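Local coordinates for putative restriction endonuclease domain-containing protein (PDB 3OT2) that is of unknown function but probably acts as a nuclease of the PD-(D/E)XK restriction endonuclease type, at residues N54-P59 with S173-S178; E68-C71 with H76-V79; G137-P142 with T146-R151. All coordinates share one frame; numbering follows the deposited sequence. Where two conformers were deposited one is given.

Contact 1: N54-P59 with S173-S178; sequences NSVVKP and SELHLS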
loop_
_atom_site.group_PDB
_atom_site.type_symbol
_atom_site.label_atom_id
_atom_site.label_comp_id
_atom_site.label_asym_id
_atom_site.label_seq_id
_atom_site.Cartn_x
_atom_site.Cartn_y
_atom_site.Cartn_z
ATOM N N ASN A 54 9.469 22.169 -8.523
ATOM C CA ASN A 54 9.452 23.635 -8.471
ATOM C C ASN A 54 9.977 24.266 -9.766
ATOM O O ASN A 54 9.418 25.283 -10.209
ATOM C CB ASN A 54 10.212 24.159 -7.259
ATOM C CG ASN A 54 9.370 24.177 -6.007
ATOM O OD1 ASN A 54 8.150 24.316 -6.053
ATOM N ND2 ASN A 54 10.005 24.102 -4.847
ATOM N N SER A 55 10.966 23.624 -10.434
ATOM C CA SER A 55 11.476 24.154 -11.709
ATOM C C SER A 55 10.346 24.207 -12.758
ATOM O O SER A 55 10.338 25.100 -13.588
ATOM C CB SER A 55 12.651 23.318 -12.222
ATOM O OG SER A 55 12.190 22.077 -12.731
ATOM N N VAL A 56 9.369 23.295 -12.647
ATOM C CA VAL A 56 8.206 23.174 -13.536
ATOM C C VAL A 56 7.031 24.071 -13.077
ATOM O O VAL A 56 6.431 24.739 -13.925
ATOM C CB VAL A 56 7.772 21.677 -13.671
ATOM C CG1 VAL A 56 6.450 21.532 -14.450
ATOM C CG2 VAL A 56 8.866 20.856 -14.349
ATOM N N VAL A 57 6.701 24.110 -11.780
ATOM C CA VAL A 57 5.497 24.849 -11.349
ATOM C C VAL A 57 5.720 26.245 -10.727
ATOM O O VAL A 57 4.775 27.034 -10.725
ATOM C CB VAL A 57 4.615 24.000 -10.393
ATOM C CG1 VAL A 57 4.053 22.777 -11.115
ATOM C CG2 VAL A 57 5.359 23.613 -9.102
ATOM N N LYS A 58 6.898 26.541 -10.158
ATOM C CA LYS A 58 7.106 27.822 -9.482
ATOM C C LYS A 58 7.288 29.024 -10.438
ATOM O O LYS A 58 6.686 30.049 -10.119
ATOM C CB LYS A 58 8.289 27.755 -8.500
ATOM C CG LYS A 58 7.983 28.340 -7.133
ATOM C CD LYS A 58 9.136 28.133 -6.150
ATOM C CE LYS A 58 10.091 29.281 -6.218
ATOM N NZ LYS A 58 11.131 29.171 -5.178
ATOM N N PRO A 59 8.053 28.977 -11.577
ATOM C CA PRO A 59 8.223 30.204 -12.397
ATOM C C PRO A 59 6.924 30.909 -12.823
ATOM O O PRO A 59 6.867 32.128 -12.704
ATOM C CB PRO A 59 8.978 29.710 -13.631
ATOM C CG PRO A 59 9.741 28.512 -13.149
ATOM C CD PRO A 59 8.864 27.861 -12.120
ATOM N N SER A 173 1.533 18.880 -15.415
ATOM C CA SER A 173 1.607 18.048 -16.634
ATOM C C SER A 173 2.864 18.280 -17.498
ATOM O O SER A 173 3.200 17.392 -18.279
ATOM C CB SER A 173 0.361 18.227 -17.496
ATOM O OG SER A 173 0.334 19.520 -18.066
ATOM N N GLU A 174 3.561 19.428 -17.359
ATOM C CA GLU A 174 4.809 19.666 -18.116
ATOM C C GLU A 174 5.972 18.817 -17.563
ATOM O O GLU A 174 6.993 18.674 -18.235
ATOM C CB GLU A 174 5.190 21.145 -18.101
ATOM C CG GLU A 174 4.260 21.982 -18.959
ATOM C CD GLU A 174 4.206 21.544 -20.414
ATOM O OE1 GLU A 174 5.271 21.512 -21.068
ATOM O OE2 GLU A 174 3.116 21.132 -20.866
ATOM N N LEU A 175 5.817 18.260 -16.339
ATOM C CA LEU A 175 6.844 17.391 -15.757
ATOM C C LEU A 175 6.741 15.987 -16.340
ATOM O O LEU A 175 5.737 15.299 -16.120
ATOM C CB LEU A 175 6.735 17.337 -14.223
ATOM C CG LEU A 175 7.726 16.393 -13.504
ATOM C CD1 LEU A 175 9.200 16.748 -13.862
ATOM C CD2 LEU A 175 7.496 16.397 -12.002
ATOM N N HIS A 176 7.786 15.552 -17.054
ATOM C CA HIS A 176 7.835 14.199 -17.627
ATOM C C HIS A 176 8.945 13.453 -16.945
ATOM O O HIS A 176 10.106 13.570 -17.332
ATOM C CB HIS A 176 8.033 14.232 -19.155
ATOM C CG HIS A 176 7.003 15.040 -19.862
ATOM N ND1 HIS A 176 5.661 14.707 -19.807
ATOM C CD2 HIS A 176 7.148 16.167 -20.590
ATOM C CE1 HIS A 176 5.037 15.628 -20.514
ATOM N NE2 HIS A 176 5.893 16.525 -21.004
ATOM N N LEU A 177 8.597 12.736 -15.875
ATOM C CA LEU A 177 9.581 12.039 -15.064
ATOM C C LEU A 177 9.453 10.535 -15.203
ATOM O O LEU A 177 8.428 9.959 -14.831
ATOM C CB LEU A 177 9.425 12.472 -13.589
ATOM C CG LEU A 177 10.454 11.910 -12.605
ATOM C CD1 LEU A 177 11.823 12.530 -12.868
ATOM C CD2 LEU A 177 10.028 12.170 -11.190
ATOM N N SER A 178 10.497 9.896 -15.752
ATOM C CA SER A 178 10.505 8.444 -15.876
ATOM C C SER A 178 10.974 7.819 -14.570
ATOM O O SER A 178 11.612 8.497 -13.761
ATOM C CB SER A 178 11.406 7.999 -17.022
ATOM O OG SER A 178 12.767 8.280 -16.736
#
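Val56 reaches from the last turns of helix 40-57 to the backbone and side chains of Glu174 and Leu175. Its side chain carries the whole of one half of the contact. CB leaves the helix toward 173-178, and the two methyls divide the work. CG1 lies anti to the backbone N (chi1 173°). This swings it onto the peptide between the two partner residues. Val56 CG1 lies 3.9 Å from Glu174 CB and 3.8 Å from Leu175 N. CG2 lies beside the backbone N and turns to the Leu175 side chain. Val56 CG2 sits 4.1 Å from Leu175 CB and 4.2 Å from Leu175 CD1. The valine crosses both partner side chains at about a right angle.

The segment 173-178 is the last part of the irregular connection between strand 157-159 and helix 179-183, whose N-cap is Ser178. The contact therefore docks the C-terminal part of what is probably a PD-(D/E)XK endonuclease-like fold on the end of helix 40-57. It is plain apolar packing with no hydrogen bond across it, and only about 125 Å² is buried.

The two partners differ. Glu174 offers its CB, but its chain bends at chi2 (-58°) and the carboxylate leads away. Leu175 is buried and also packs on Val52 and Ile53 of the same helix and on Val168. With both methyls gone, as in an alanine at Val56, Glu174 CB and Leu175 CB would probably lose their partners and a gap would open beside the connection. On the adjoining side of the helix, Val57 packs on Phe171 and Ala172, which come shortly before this segment.

Contact 2: E68-C71 with H76-V79; sequences ELRC and HSTV. With EDO (1,2-ethanediol), chain I.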
loop_
_atom_site.group_PDB
_atom_site.type_symbol
_atom_site.label_atom_id
_atom_site.label_comp_id
_atom_site.label_asym_id
_atom_site.label_seq_id
_atom_site.Cartn_x
_atom_site.Cartn_y
_atom_site.Cartn_z
ATOM N N GLU A 68 9.085 19.018 4.039
ATOM C CA GLU A 68 8.767 18.843 5.457
ATOM C C GLU A 68 7.829 19.942 6.037
ATOM O O GLU A 68 8.101 20.491 7.110
ATOM C CB GLU A 68 10.073 18.819 6.271
ATOM C CG GLU A 68 11.090 17.765 5.856
ATOM C CD GLU A 68 10.706 16.336 6.175
ATOM O OE1 GLU A 68 9.936 16.138 7.137
ATOM O OE2 GLU A 68 11.196 15.410 5.485
ATOM N N LEU A 69 6.713 20.225 5.351
ATOM C CA LEU A 69 5.748 21.217 5.803
ATOM C C LEU A 69 4.620 20.522 6.580
ATOM O O LEU A 69 4.103 19.498 6.125
ATOM C CB LEU A 69 5.190 21.979 4.579
ATOM C CG LEU A 69 4.059 22.973 4.811
ATOM C CD1 LEU A 69 4.571 24.256 5.496
ATOM C CD2 LEU A 69 3.361 23.305 3.506
ATOM N N ARG A 70 4.246 21.071 7.753
ATOM C CA ARG A 70 3.161 20.508 8.549
ATOM C C ARG A 70 1.805 20.858 7.934
ATOM O O ARG A 70 1.550 22.016 7.610
ATOM C CB ARG A 70 3.246 20.976 10.009
ATOM C CG ARG A 70 2.082 20.500 10.888
ATOM C CD ARG A 70 2.328 20.717 12.385
ATOM N NE ARG A 70 3.608 20.160 12.821
ATOM C CZ ARG A 70 3.807 18.881 13.116
ATOM N NH1 ARG A 70 2.800 18.013 13.067
ATOM N NH2 ARG A 70 5.011 18.457 13.460
ATOM N N CYS A 71 0.960 19.844 7.748
ATOM C CA CYS A 71 -0.400 19.973 7.241
ATOM C C CYS A 71 -1.346 19.403 8.275
ATOM O O CYS A 71 -1.253 18.217 8.600
ATOM C CB CYS A 71 -0.544 19.286 5.886
ATOM S SG CYS A 71 0.446 20.058 4.576
ATOM N N HIS A 76 -6.036 15.297 12.080
ATOM C CA HIS A 76 -4.658 14.801 12.002
ATOM C C HIS A 76 -3.708 15.952 11.775
ATOM O O HIS A 76 -4.102 16.957 11.183
ATOM C CB HIS A 76 -4.479 13.773 10.850
ATOM C CG HIS A 76 -5.187 12.450 11.016
ATOM N ND1 HIS A 76 -4.874 11.366 10.206
ATOM C CD2 HIS A 76 -6.189 12.086 11.858
ATOM C CE1 HIS A 76 -5.691 10.390 10.579
ATOM N NE2 HIS A 76 -6.506 10.781 11.562
ATOM N N SER A 77 -2.450 15.788 12.184
ATOM C CA SER A 77 -1.400 16.779 11.935
ATOM C C SER A 77 -0.174 16.036 11.417
ATOM O O SER A 77 0.498 15.342 12.180
ATOM C CB SER A 77 -1.091 17.590 13.186
ATOM O OG SER A 77 -0.139 18.571 12.828
ATOM N N THR A 78 0.068 16.125 10.104
ATOM C CA THR A 78 1.124 15.358 9.452
ATOM C C THR A 78 2.174 16.242 8.788
ATOM O O THR A 78 1.968 17.437 8.589
ATOM C CB THR A 78 0.522 14.385 8.417
ATOM O OG1 THR A 78 -0.266 15.102 7.463
ATOM C CG2 THR A 78 -0.310 13.274 9.074
ATOM N N VAL A 79 3.317 15.628 8.474
ATOM C CA VAL A 79 4.446 16.294 7.840
ATOM C C VAL A 79 4.873 15.445 6.635
ATOM O O VAL A 79 5.850 14.695 6.731
ATOM C CB VAL A 79 5.622 16.568 8.823
ATOM C CG1 VAL A 79 6.689 17.447 8.167
ATOM C CG2 VAL A 79 5.139 17.210 10.119
HETATM C C1 EDO I . 7.831 21.852 10.518
HETATM O O1 EDO I . 6.646 22.530 10.927
HETATM C C2 EDO I . 7.535 20.367 10.488
HETATM O O2 EDO I . 8.742 19.691 10.134
HETATM O O HOH W 1 -2.780 15.637 8.219
#
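Cys71 and Thr78 face each other as an antiparallel hydrogen-bonded pair. They belong to the small two-stranded sheet of 71-73 and 76-78, a tight beta hairpin beside the main sheet. Cys71 N gives a bond of 2.7 Å to Thr78 O. Thr78 N returns one of 2.9 Å to Cys71 O. Arg70 CA adds a CA-H...O contact to the same Thr78 O. One water bridges the pair as well.

The tight part continues beyond the strand pair, around Val79. Val79 CG1 sits against the backbone of Glu68, 3.5 Å from Glu68 C. Glu68 OE1 approaches the same methyl, but its charge is met by Lys35. Val79 CG2 lies over one face of the Arg70 guanidinium, offset toward its rim, 3.6 Å from Arg70 NH2. The arginine chain starts with CG anti to the backbone N (chi1 176°) and bends at chi3 (-52°). That bend brings its head back over the valine. Ser77 OG then receives NH1 in the guanidinium plane, and also bonds Thr72 OG1. NE and NH2 are held by Glu20 and by Ser25 O. All three nitrogens are thus engaged, which should fix the orientation of the group and limit its rotation. Arg70 also belongs to the pocket where 1,4-butanediol is bound.

The looser side lies by Glu68 and Arg70. A 1,2-ethanediol, probably from the crystallisation liquor, makes a weak bond there from O2 to Glu68 O and lies near Arg70 CB. By contrast, the water at the strand pair donates to Cys71 O at 3.0 Å and shares a hydrogen bond of 2.7 Å with Thr78 OG1.

Contact 3: G137-P142 with T146-R151; sequences GWLIDP and TVFVYR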
loop_
_atom_site.group_PDB
_atom_site.type_symbol
_atom_site.label_atom_id
_atom_site.label_comp_id
_atom_site.label_asym_id
_atom_site.label_seq_id
_atom_site.Cartn_x
_atom_site.Cartn_y
_atom_site.Cartn_z
ATOM N N GLY A 137 -1.462 11.312 -4.626
ATOM C CA GLY A 137 -0.440 10.862 -3.700
ATOM C C GLY A 137 0.580 10.026 -4.440
ATOM O O GLY A 137 0.225 9.263 -5.342
ATOM N N TRP A 138 1.862 10.212 -4.108
ATOM C CA TRP A 138 2.964 9.386 -4.581
ATOM C C TRP A 138 3.609 8.692 -3.408
ATOM O O TRP A 138 3.978 9.358 -2.436
ATOM C CB TRP A 138 4.069 10.227 -5.272
ATOM C CG TRP A 138 3.922 10.519 -6.742
ATOM C CD1 TRP A 138 2.813 10.380 -7.522
ATOM C CD2 TRP A 138 4.930 11.101 -7.570
ATOM N NE1 TRP A 138 3.092 10.770 -8.812
ATOM C CE2 TRP A 138 4.394 11.208 -8.871
ATOM C CE3 TRP A 138 6.269 11.485 -7.347
ATOM C CZ2 TRP A 138 5.148 11.688 -9.953
ATOM C CZ3 TRP A 138 7.017 11.953 -8.416
ATOM C CH2 TRP A 138 6.456 12.056 -9.703
ATOM N N LEU A 139 3.773 7.376 -3.497
ATOM C CA LEU A 139 4.527 6.620 -2.505
ATOM C C LEU A 139 5.729 6.065 -3.251
ATOM O O LEU A 139 5.583 5.175 -4.095
ATOM C CB LEU A 139 3.706 5.520 -1.789
ATOM C CG LEU A 139 4.510 4.604 -0.835
ATOM C CD1 LEU A 139 5.333 5.400 0.154
ATOM C CD2 LEU A 139 3.601 3.655 -0.106
ATOM N N ILE A 140 6.895 6.658 -3.009
ATOM C CA ILE A 140 8.155 6.281 -3.660
ATOM C C ILE A 140 8.876 5.266 -2.783
ATOM O O ILE A 140 9.085 5.509 -1.594
ATOM C CB ILE A 140 9.065 7.524 -3.948
ATOM C CG1 ILE A 140 8.365 8.532 -4.884
ATOM C CG2 ILE A 140 10.468 7.076 -4.494
ATOM C CD1 ILE A 140 9.059 9.900 -5.004
ATOM N N ASP A 141 9.240 4.127 -3.370
ATOM C CA ASP A 141 9.979 3.073 -2.678
ATOM C C ASP A 141 11.369 2.967 -3.328
ATOM O O ASP A 141 11.500 2.284 -4.346
ATOM C CB ASP A 141 9.221 1.733 -2.739
ATOM C CG ASP A 141 9.927 0.596 -2.012
ATOM O OD1 ASP A 141 11.151 0.706 -1.767
ATOM O OD2 ASP A 141 9.254 -0.362 -1.634
ATOM N N PRO A 142 12.403 3.643 -2.781
ATOM C CA PRO A 142 13.737 3.613 -3.432
ATOM C C PRO A 142 14.289 2.206 -3.604
ATOM O O PRO A 142 14.739 1.886 -4.703
ATOM C CB PRO A 142 14.617 4.452 -2.497
ATOM C CG PRO A 142 13.633 5.414 -1.873
ATOM C CD PRO A 142 12.402 4.556 -1.624
ATOM N N THR A 146 10.137 1.728 -7.221
ATOM C CA THR A 146 8.732 1.689 -7.526
ATOM C C THR A 146 8.061 2.943 -7.021
ATOM O O THR A 146 8.462 3.508 -5.999
ATOM C CB THR A 146 8.110 0.420 -6.857
ATOM O OG1 THR A 146 8.668 -0.751 -7.462
ATOM C CG2 THR A 146 6.561 0.370 -6.954
ATOM N N VAL A 147 7.049 3.388 -7.761
ATOM C CA VAL A 147 6.191 4.477 -7.322
ATOM C C VAL A 147 4.742 3.979 -7.340
ATOM O O VAL A 147 4.269 3.489 -8.371
ATOM C CB VAL A 147 6.350 5.811 -8.101
ATOM C CG1 VAL A 147 5.462 6.891 -7.478
ATOM C CG2 VAL A 147 7.816 6.270 -8.114
ATOM N N PHE A 148 4.043 4.117 -6.202
ATOM C CA PHE A 148 2.604 3.867 -6.141
ATOM C C PHE A 148 1.930 5.200 -6.306
ATOM O O PHE A 148 2.325 6.172 -5.646
ATOM C CB PHE A 148 2.167 3.203 -4.829
ATOM C CG PHE A 148 2.645 1.788 -4.621
ATOM C CD1 PHE A 148 2.110 0.742 -5.357
ATOM C CD2 PHE A 148 3.629 1.502 -3.684
ATOM C CE1 PHE A 148 2.533 -0.580 -5.142
ATOM C CE2 PHE A 148 4.030 0.172 -3.449
ATOM C CZ PHE A 148 3.476 -0.853 -4.183
ATOM N N VAL A 149 0.951 5.269 -7.201
ATOM C CA VAL A 149 0.197 6.494 -7.488
ATOM C C VAL A 149 -1.225 6.327 -6.947
ATOM O O VAL A 149 -1.934 5.382 -7.311
ATOM C CB VAL A 149 0.226 6.842 -8.997
ATOM C CG1 VAL A 149 -0.775 7.958 -9.326
ATOM C CG2 VAL A 149 1.636 7.246 -9.434
ATOM N N TYR A 150 -1.640 7.277 -6.106
ATOM C CA TYR A 150 -2.940 7.308 -5.459
ATOM C C TYR A 150 -3.786 8.491 -5.955
ATOM O O TYR A 150 -3.334 9.620 -5.870
ATOM C CB TYR A 150 -2.731 7.447 -3.942
ATOM C CG TYR A 150 -2.090 6.247 -3.288
ATOM C CD1 TYR A 150 -0.704 6.103 -3.249
ATOM C CD2 TYR A 150 -2.865 5.265 -2.683
ATOM C CE1 TYR A 150 -0.111 5.006 -2.626
ATOM C CE2 TYR A 150 -2.281 4.161 -2.062
ATOM C CZ TYR A 150 -0.906 4.030 -2.048
ATOM O OH TYR A 150 -0.355 2.933 -1.438
ATOM N N ARG A 151 -5.001 8.214 -6.461
ATOM C CA ARG A 151 -5.959 9.220 -6.922
ATOM C C ARG A 151 -7.284 8.979 -6.209
ATOM O O ARG A 151 -7.573 7.817 -5.872
ATOM C CB ARG A 151 -6.148 9.161 -8.443
ATOM C CG ARG A 151 -4.933 9.568 -9.266
ATOM C CD ARG A 151 -5.281 9.289 -10.700
ATOM N NE ARG A 151 -4.436 9.970 -11.660
ATOM C CZ ARG A 151 -3.648 9.367 -12.549
ATOM N NH1 ARG A 151 -3.527 8.042 -12.553
ATOM N NH2 ARG A 151 -2.973 10.082 -13.438
#
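Leu139 and Phe148 exchange two backbone hydrogen bonds, and the pairs Gly137-Tyr150 and Asp141-Thr146 do the same. Leu139 N to Phe148 O is 2.9 Å. The bond from Thr146 N to Asp141 O, nearest the turn, is longer at 3.2 Å. CA-H...O contacts lie between them, such as Trp138 CA to Phe148 O.

These bonds build the beta hairpin of strands 136-141 and 146-150, inside the mixed central sheet. Strand 108-112 lies beside the first strand and 157-159 beside the second.

Apolar packing differs on the two faces. On the sheet face that carries Trp138, Ile140, Val147 and Val149, Val147 CG1 points anti to its own N (chi1 -176°), which lays it over the indole. This CH-pi contact puts Val147 CG1 4.2 Å from the centroid of the five-membered ring of Trp138. Val149 CG2 touches Trp138 CD1 at 3.9 Å. On the other face, Leu139 CB meets the edge of the Tyr150 ring at CE1 (3.9 Å), and Gly137 O also lies at that edge. Helix 119-131 packs on Leu139 and Tyr150.

Polar side-chain ends find partners beyond the two strands. Trp138 NE1 bonds Pro167 O. Asp141 OD1 bonds Glu144 N in the turn, while OD2 bonds Thr120 OG1 of the second subunit.

Overall arrangement
From the N terminus, the chain first enters contact 1 at 54-59, the end of helix 40-57. It next closes the short loop of contact 2, between 68-71 and 76-79. Much later it closes the hairpin of contact 3, between 137-142 and 146-151. At 173-178 it returns to the helix end and completes contact 1. Contacts 2 and 3 are therefore in series, and both are nested inside the long loop of contact 1. Contact 2 belongs to the small hairpin of 71-73 and 76-78, contact 3 to the central sheet. Their centres are about 18 Å apart. Contacts 1 and 3 touch, where Leu177 CD2 packs 3.9 Å from Trp138 CH2.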